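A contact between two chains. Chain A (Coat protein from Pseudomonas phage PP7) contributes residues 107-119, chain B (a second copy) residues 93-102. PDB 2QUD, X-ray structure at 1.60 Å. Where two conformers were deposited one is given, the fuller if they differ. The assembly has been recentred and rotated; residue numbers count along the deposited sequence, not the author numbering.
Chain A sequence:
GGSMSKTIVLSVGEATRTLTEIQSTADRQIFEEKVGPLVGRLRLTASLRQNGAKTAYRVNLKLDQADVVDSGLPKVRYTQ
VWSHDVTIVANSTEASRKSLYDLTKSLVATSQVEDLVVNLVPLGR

Chain A, residues 107-119: LVATSQVEDLVVN
Chain B (93-102) TEASRKSLYD

Chain A is helical at L107(A) and V108(A), has T110(A) in a non-helical conformation (phi/psi -62/143) and is helical again over 111-119; chain B is helical over 94-102. The helix axes of 111-119 and 94-102 approach to 8.7 Å with 142° between their N-to-C directions, so they run roughly antiparallel. Register is set by two pairs: E114(A) CA lies 6.5 Å from Y101(B) CA. V118(A) CA lies 5.3 Å from R97(B) CA. Each helix is capped by a threonine (chi1 p): V113(A) N donates to T110(A) OG1 (3.2 Å), and S96(B) N to T93(B) OG1 (3.0 Å).

Y101(B) (chi1 t, chi2 79°) points toward chain A as a knob among V108(A), A109(A), V113(A) and E114(A). E114(A) CB lies 3.8 Å from the centroid of the Y101(B) ring, 16° off the normal, a CH-pi contact, while Y101(B) OH donates to V108(A) O (2.6 Å), a carbonyl near the ring plane. Water 1 bridges Y101(B) OH and E114(A) OE1.

The extended E114(A) (chi1 and chi2 t) forms a salt bridge from OE2 to K98(B) NZ (2.7 Å); that NZ also meets D102(B) OD1 (2.8 Å), so one ammonium serves two carboxylates.

At the other end, R97(B) NE (chi1 m, chi2 t) donates to V118(A) O (2.8 Å), and V118(A) CG1 packs on E94(B) CG (3.8 Å). Water 3 links N119(A) ND2 to E94(B) OE2; water 2 donates to N119(A) OD1, accepts from R97(B) NH1 and reaches E94(B) OE1 by a weak bond.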

ATOM      1  N   LEU A 107       7.578   4.522  -4.476  1.00 18.28           N
ATOM      2  CA  LEU A 107       6.627   4.100  -5.498  1.00 17.75           C
ATOM      3  C   LEU A 107       5.251   4.732  -5.353  1.00 18.38           C
ATOM      4  O   LEU A 107       4.729   5.295  -6.306  1.00 19.55           O
ATOM      5  CB  LEU A 107       6.497   2.588  -5.453  1.00 18.08           C
ATOM      6  CG  LEU A 107       5.516   1.848  -6.395  1.00 19.40           C
ATOM      7  CD1 LEU A 107       5.855   2.134  -7.883  1.00 20.46           C
ATOM      8  CD2 LEU A 107       5.496   0.357  -6.061  1.00 23.44           C
ATOM      9  N   VAL A 108       4.673   4.630  -4.162  1.00 18.40           N
ATOM     10  CA  VAL A 108       3.354   5.168  -3.887  1.00 17.97           C
ATOM     11  C   VAL A 108       3.341   6.664  -4.125  1.00 16.21           C
ATOM     12  O   VAL A 108       2.389   7.177  -4.678  1.00 20.59           O
ATOM     13  CB  VAL A 108       2.879   4.822  -2.460  1.00 18.03           C
ATOM     14  CG1 VAL A 108       1.554   5.533  -2.159  1.00 22.10           C
ATOM     15  CG2 VAL A 108       2.717   3.337  -2.326  1.00 16.12           C
ATOM     16  N   ALA A 109       4.423   7.340  -3.730  1.00 18.92           N
ATOM     17  CA  ALA A 109       4.539   8.797  -3.884  1.00 21.49           C
ATOM     18  C   ALA A 109       4.669   9.276  -5.330  1.00 20.35           C
ATOM     19  O   ALA A 109       4.483  10.477  -5.578  1.00 24.31           O
ATOM     20  CB  ALA A 109       5.693   9.327  -3.057  1.00 25.94           C
ATOM     21  N   THR A 110       4.980   8.393  -6.288  1.00 20.13           N
ATOM     22  CA  THR A 110       5.116   8.803  -7.691  1.00 20.21           C
ATOM     23  C   THR A 110       3.833   9.372  -8.316  1.00 18.56           C
ATOM     24  O   THR A 110       2.712   8.917  -8.039  1.00 21.65           O
ATOM     25  CB  THR A 110       5.644   7.647  -8.609  1.00 22.43           C
ATOM     26  OG1 THR A 110       4.706   6.568  -8.690  1.00 22.39           O
ATOM     27  CG2 THR A 110       7.013   7.164  -8.140  1.00 22.38           C
ATOM     28  N   SER A 111       4.006  10.379  -9.176  1.00 26.77           N
ATOM     29  CA  SER A 111       2.874  10.884  -9.958  1.00 26.97           C
ATOM     30  C   SER A 111       2.296   9.804 -10.877  1.00 19.41           C
ATOM     31  O   SER A 111       1.084   9.812 -11.149  1.00 22.80           O
ATOM     32  CB  SER A 111       3.250  12.156 -10.734  1.00 28.51           C
ATOM     33  OG  SER A 111       4.388  11.937 -11.517  1.00 40.55           O
ATOM     34  N   GLN A 112       3.133   8.860 -11.324  1.00 23.46           N
ATOM     35  CA  GLN A 112       2.657   7.716 -12.116  1.00 22.57           C
ATOM     36  C   GLN A 112       1.633   6.838 -11.392  1.00 22.23           C
ATOM     37  O   GLN A 112       0.574   6.555 -11.946  1.00 21.81           O
ATOM     38  CB  GLN A 112       3.832   6.856 -12.598  1.00 22.56           C
ATOM     39  CG  GLN A 112       4.656   7.492 -13.700  1.00 26.17           C
ATOM     40  CD  GLN A 112       5.642   6.532 -14.345  1.00 27.30           C
ATOM     41  OE1 GLN A 112       5.358   5.344 -14.482  1.00 27.60           O
ATOM     42  NE2 GLN A 112       6.805   7.056 -14.758  1.00 26.13           N
ATOM     43  N   VAL A 113       1.917   6.432 -10.152  1.00 21.43           N
ATOM     44  CA  VAL A 113       0.952   5.649  -9.365  0.50 17.99           C
ATOM     45  C   VAL A 113      -0.324   6.467  -9.102  1.00 16.94           C
ATOM     46  O   VAL A 113      -1.428   5.963  -9.159  1.00 20.76           O
ATOM     47  CB  VAL A 113       1.594   5.135  -8.055  0.50 13.44           C
ATOM     48  CG1 VAL A 113       0.520   4.564  -7.099  0.50  9.73           C
ATOM     49  CG2 VAL A 113       2.654   4.078  -8.380  0.50 17.80           C
ATOM     50  N   GLU A 114      -0.152   7.764  -8.838  1.00 20.43           N
ATOM     51  CA  GLU A 114      -1.292   8.650  -8.652  1.00 22.01           C
ATOM     52  C   GLU A 114      -2.203   8.600  -9.890  1.00 21.70           C
ATOM     53  O   GLU A 114      -3.409   8.501  -9.771  1.00 22.13           O
ATOM     54  CB  GLU A 114      -0.860  10.104  -8.388  1.00 22.78           C
ATOM     55  CG  GLU A 114      -2.038  11.008  -8.011  1.00 20.76           C
ATOM     56  CD  GLU A 114      -1.666  12.427  -7.652  1.00 25.08           C
ATOM     57  OE1 GLU A 114      -0.467  12.728  -7.510  1.00 28.91           O
ATOM     58  OE2 GLU A 114      -2.598  13.254  -7.516  1.00 28.99           O
ATOM     59  N   ASP A 115      -1.607   8.687 -11.075  1.00 22.90           N
ATOM     60  CA  ASP A 115      -2.390   8.733 -12.318  1.00 22.27           C
ATOM     61  C   ASP A 115      -3.036   7.375 -12.625  1.00 23.08           C
ATOM     62  O   ASP A 115      -4.102   7.292 -13.238  1.00 24.84           O
ATOM     63  CB  ASP A 115      -1.498   9.226 -13.465  1.00 24.63           C
ATOM     64  CG  ASP A 115      -2.248  10.038 -14.509  1.00 31.79           C
ATOM     65  OD1 ASP A 115      -1.707  10.153 -15.619  1.00 32.41           O
ATOM     66  OD2 ASP A 115      -3.317  10.600 -14.218  1.00 32.32           O
ATOM     67  N   LEU A 116      -2.384   6.309 -12.193  1.00 21.54           N
ATOM     68  CA  LEU A 116      -2.927   4.965 -12.312  1.00 24.36           C
ATOM     69  C   LEU A 116      -4.183   4.822 -11.470  1.00 26.04           C
ATOM     70  O   LEU A 116      -5.201   4.333 -11.949  1.00 23.55           O
ATOM     71  CB  LEU A 116      -1.877   3.905 -11.923  1.00 24.56           C
ATOM     72  CG  LEU A 116      -2.333   2.448 -11.863  1.00 25.55           C
ATOM     73  CD1 LEU A 116      -2.882   1.931 -13.221  1.00 24.49           C
ATOM     74  CD2 LEU A 116      -1.168   1.594 -11.356  1.00 26.18           C
ATOM     75  N   VAL A 117      -4.120   5.234 -10.203  1.00 23.08           N
ATOM     76  CA  VAL A 117      -5.283   5.121  -9.330  1.00 21.45           C
ATOM     77  C   VAL A 117      -6.423   6.089  -9.640  1.00 22.52           C
ATOM     78  O   VAL A 117      -7.596   5.721  -9.552  1.00 24.57           O
ATOM     79  CB  VAL A 117      -4.851   5.207  -7.846  1.00 24.54           C
ATOM     80  CG1 VAL A 117      -6.073   5.337  -6.905  1.00 22.61           C
ATOM     81  CG2 VAL A 117      -3.966   3.973  -7.530  1.00 21.71           C
ATOM     82  N   VAL A 118      -6.076   7.318 -10.003  1.00 21.53           N
ATOM     83  CA  VAL A 118      -7.074   8.348 -10.251  1.00 23.19           C
ATOM     84  C   VAL A 118      -7.646   8.263 -11.691  1.00 23.15           C
ATOM     85  O   VAL A 118      -8.841   8.485 -11.894  1.00 23.98           O
ATOM     86  CB  VAL A 118      -6.505   9.747  -9.917  1.00 24.37           C
ATOM     87  CG1 VAL A 118      -7.509  10.842 -10.226  1.00 24.96           C
ATOM     88  CG2 VAL A 118      -6.081   9.819  -8.420  1.00 22.94           C
ATOM     89  N   ASN A 119      -6.795   7.951 -12.662  1.00 21.42           N
ATOM     90  CA  ASN A 119      -7.185   7.964 -14.086  1.00 22.29           C
ATOM     91  C   ASN A 119      -7.009   6.652 -14.844  1.00 25.94           C
ATOM     92  O   ASN A 119      -7.213   6.610 -16.070  1.00 26.76           O
ATOM     93  CB  ASN A 119      -6.446   9.094 -14.796  1.00 24.40           C
ATOM     94  CG  ASN A 119      -6.936  10.440 -14.362  1.00 25.58           C
ATOM     95  OD1 ASN A 119      -8.124  10.717 -14.461  1.00 26.88           O
ATOM     96  ND2 ASN A 119      -6.029  11.300 -13.853  1.00 27.99           N
TER
ATOM     97  N   THR B  93     -16.257   9.426  -7.782  1.00 29.51           N
ATOM     98  CA  THR B  93     -15.743  10.766  -8.076  1.00 31.49           C
ATOM     99  C   THR B  93     -14.212  10.774  -8.132  1.00 28.03           C
ATOM    100  O   THR B  93     -13.565   9.981  -7.442  1.00 28.98           O
ATOM    101  CB  THR B  93     -16.160  11.786  -6.984  1.00 31.13           C
ATOM    102  OG1 THR B  93     -15.611  11.414  -5.706  1.00 32.07           O
ATOM    103  CG2 THR B  93     -17.685  11.892  -6.884  1.00 34.27           C
ATOM    104  N   GLU B  94     -13.652  11.701  -8.906  1.00 31.83           N
ATOM    105  CA  GLU B  94     -12.209  11.924  -8.940  1.00 32.13           C
ATOM    106  C   GLU B  94     -11.675  12.286  -7.553  1.00 27.89           C
ATOM    107  O   GLU B  94     -10.634  11.781  -7.129  1.00 26.05           O
ATOM    108  CB  GLU B  94     -11.839  13.018  -9.952  1.00 33.11           C
ATOM    109  CG  GLU B  94     -10.349  13.399  -9.933  1.00 34.18           C
ATOM    110  CD  GLU B  94      -9.849  14.154 -11.156  1.00 46.17           C
ATOM    111  OE1 GLU B  94     -10.501  14.135 -12.212  1.00 37.58           O
ATOM    112  OE2 GLU B  94      -8.757  14.753 -11.068  1.00 44.27           O
ATOM    113  N   ALA B  95     -12.396  13.163  -6.852  1.00 31.55           N
ATOM    114  CA  ALA B  95     -12.039  13.532  -5.486  1.00 32.41           C
ATOM    115  C   ALA B  95     -11.893  12.307  -4.571  1.00 21.04           C
ATOM    116  O   ALA B  95     -10.925  12.228  -3.788  1.00 25.61           O
ATOM    117  CB  ALA B  95     -13.059  14.523  -4.925  1.00 31.85           C
ATOM    118  N   SER B  96     -12.798  11.327  -4.680  1.00 29.67           N
ATOM    119  CA  SER B  96     -12.726  10.135  -3.823  1.00 25.64           C
ATOM    120  C   SER B  96     -11.479   9.276  -4.135  1.00 24.86           C
ATOM    121  O   SER B  96     -10.840   8.759  -3.245  1.00 23.39           O
ATOM    122  CB  SER B  96     -14.002   9.286  -3.885  1.00 31.14           C
ATOM    123  OG  SER B  96     -14.147   8.624  -5.122  1.00 32.24           O
ATOM    124  N   ARG B  97     -11.133   9.174  -5.419  1.00 22.60           N
ATOM    125  CA  ARG B  97      -9.946   8.398  -5.824  1.00 22.93           C
ATOM    126  C   ARG B  97      -8.668   9.107  -5.399  1.00 22.33           C
ATOM    127  O   ARG B  97      -7.747   8.484  -4.868  1.00 23.59           O
ATOM    128  CB  ARG B  97      -9.946   8.183  -7.349  1.00 21.34           C
ATOM    129  CG  ARG B  97     -11.153   7.361  -7.821  1.00 26.19           C
ATOM    130  CD  ARG B  97     -11.024   6.929  -9.252  1.00 26.73           C
ATOM    131  NE  ARG B  97     -10.958   8.062 -10.149  1.00 25.71           N
ATOM    132  CZ  ARG B  97     -12.013   8.683 -10.674  1.00 32.52           C
ATOM    133  NH1 ARG B  97     -11.825   9.701 -11.518  1.00 27.97           N
ATOM    134  NH2 ARG B  97     -13.250   8.337 -10.346  1.00 27.95           N
ATOM    135  N   LYS B  98      -8.634  10.423  -5.608  1.00 21.09           N
ATOM    136  CA  LYS B  98      -7.509  11.252  -5.177  1.00 20.94           C
ATOM    137  C   LYS B  98      -7.291  11.165  -3.650  1.00 19.60           C
ATOM    138  O   LYS B  98      -6.145  11.093  -3.185  1.00 21.72           O
ATOM    139  CB  LYS B  98      -7.723  12.704  -5.623  1.00 25.01           C
ATOM    140  CG  LYS B  98      -6.721  13.755  -5.159  1.00 33.69           C
ATOM    141  CD  LYS B  98      -5.260  13.431  -5.441  1.00 31.66           C
ATOM    142  CE  LYS B  98      -4.396  14.693  -5.233  1.00 39.25           C
ATOM    143  NZ  LYS B  98      -2.945  14.382  -5.062  1.00 32.10           N
ATOM    144  N   SER B  99      -8.389  11.167  -2.898  0.50 21.89           N
ATOM    145  CA  SER B  99      -8.309  11.050  -1.447  0.50 21.03           C
ATOM    146  C   SER B  99      -7.742   9.690  -1.033  0.50 16.55           C
ATOM    147  O   SER B  99      -6.838   9.631  -0.188  0.50 16.97           O
ATOM    148  CB  SER B  99      -9.681  11.276  -0.821  0.50 24.15           C
ATOM    149  OG  SER B  99      -9.613  11.143   0.582  0.50 16.60           O
ATOM    150  N   LEU B 100      -8.245   8.614  -1.648  1.00 22.04           N
ATOM    151  CA  LEU B 100      -7.749   7.256  -1.364  1.00 20.65           C
ATOM    152  C   LEU B 100      -6.234   7.220  -1.591  1.00 19.03           C
ATOM    153  O   LEU B 100      -5.463   6.722  -0.747  1.00 19.31           O
ATOM    154  CB  LEU B 100      -8.452   6.179  -2.203  1.00 20.87           C
ATOM    155  CG  LEU B 100      -8.083   4.729  -1.874  1.00 19.34           C
ATOM    156  CD1 LEU B 100      -8.703   4.339  -0.515  1.00 21.76           C
ATOM    157  CD2 LEU B 100      -8.522   3.746  -2.986  1.00 22.28           C
ATOM    158  N   TYR B 101      -5.816   7.787  -2.713  1.00 16.23           N
ATOM    159  CA  TYR B 101      -4.385   7.908  -3.033  1.00 18.34           C
ATOM    160  C   TYR B 101      -3.613   8.724  -1.975  1.00 16.63           C
ATOM    161  O   TYR B 101      -2.587   8.279  -1.438  1.00 18.76           O
ATOM    162  CB  TYR B 101      -4.176   8.524  -4.435  1.00 20.54           C
ATOM    163  CG  TYR B 101      -2.722   8.830  -4.671  1.00 20.46           C
ATOM    164  CD1 TYR B 101      -1.857   7.831  -5.019  1.00 17.30           C
ATOM    165  CD2 TYR B 101      -2.191  10.090  -4.482  1.00 19.80           C
ATOM    166  CE1 TYR B 101      -0.514   8.050  -5.137  1.00 17.72           C
ATOM    167  CE2 TYR B 101      -0.837  10.339  -4.631  1.00 21.71           C
ATOM    168  CZ  TYR B 101       0.011   9.313  -4.946  1.00 21.06           C
ATOM    169  OH  TYR B 101       1.349   9.551  -5.113  1.00 22.71           O
ATOM    170  N   ASP B 102      -4.081   9.947  -1.698  1.00 18.83           N
ATOM    171  CA  ASP B 102      -3.379  10.861  -0.787  1.00 18.53           C
ATOM    172  C   ASP B 102      -3.264  10.278   0.626  1.00 15.65           C
ATOM    173  O   ASP B 102      -2.210  10.380   1.269  1.00 18.37           O
ATOM    174  CB  ASP B 102      -4.083  12.214  -0.692  1.00 21.36           C
ATOM    175  CG  ASP B 102      -3.926  13.075  -1.928  1.00 23.69           C
ATOM    176  OD1 ASP B 102      -2.960  12.935  -2.711  1.00 24.80           O
ATOM    177  OD2 ASP B 102      -4.755  13.992  -2.052  1.00 24.59           O
TER
HETATM  178  O   HOH W   1       1.938  11.961  -6.576  1.00 26.50           O
HETATM  179  O   HOH W   2     -10.125  11.603 -12.975  1.00 25.59           O
HETATM  180  O   HOH W   3      -6.776  13.835 -12.867  1.00 36.22           O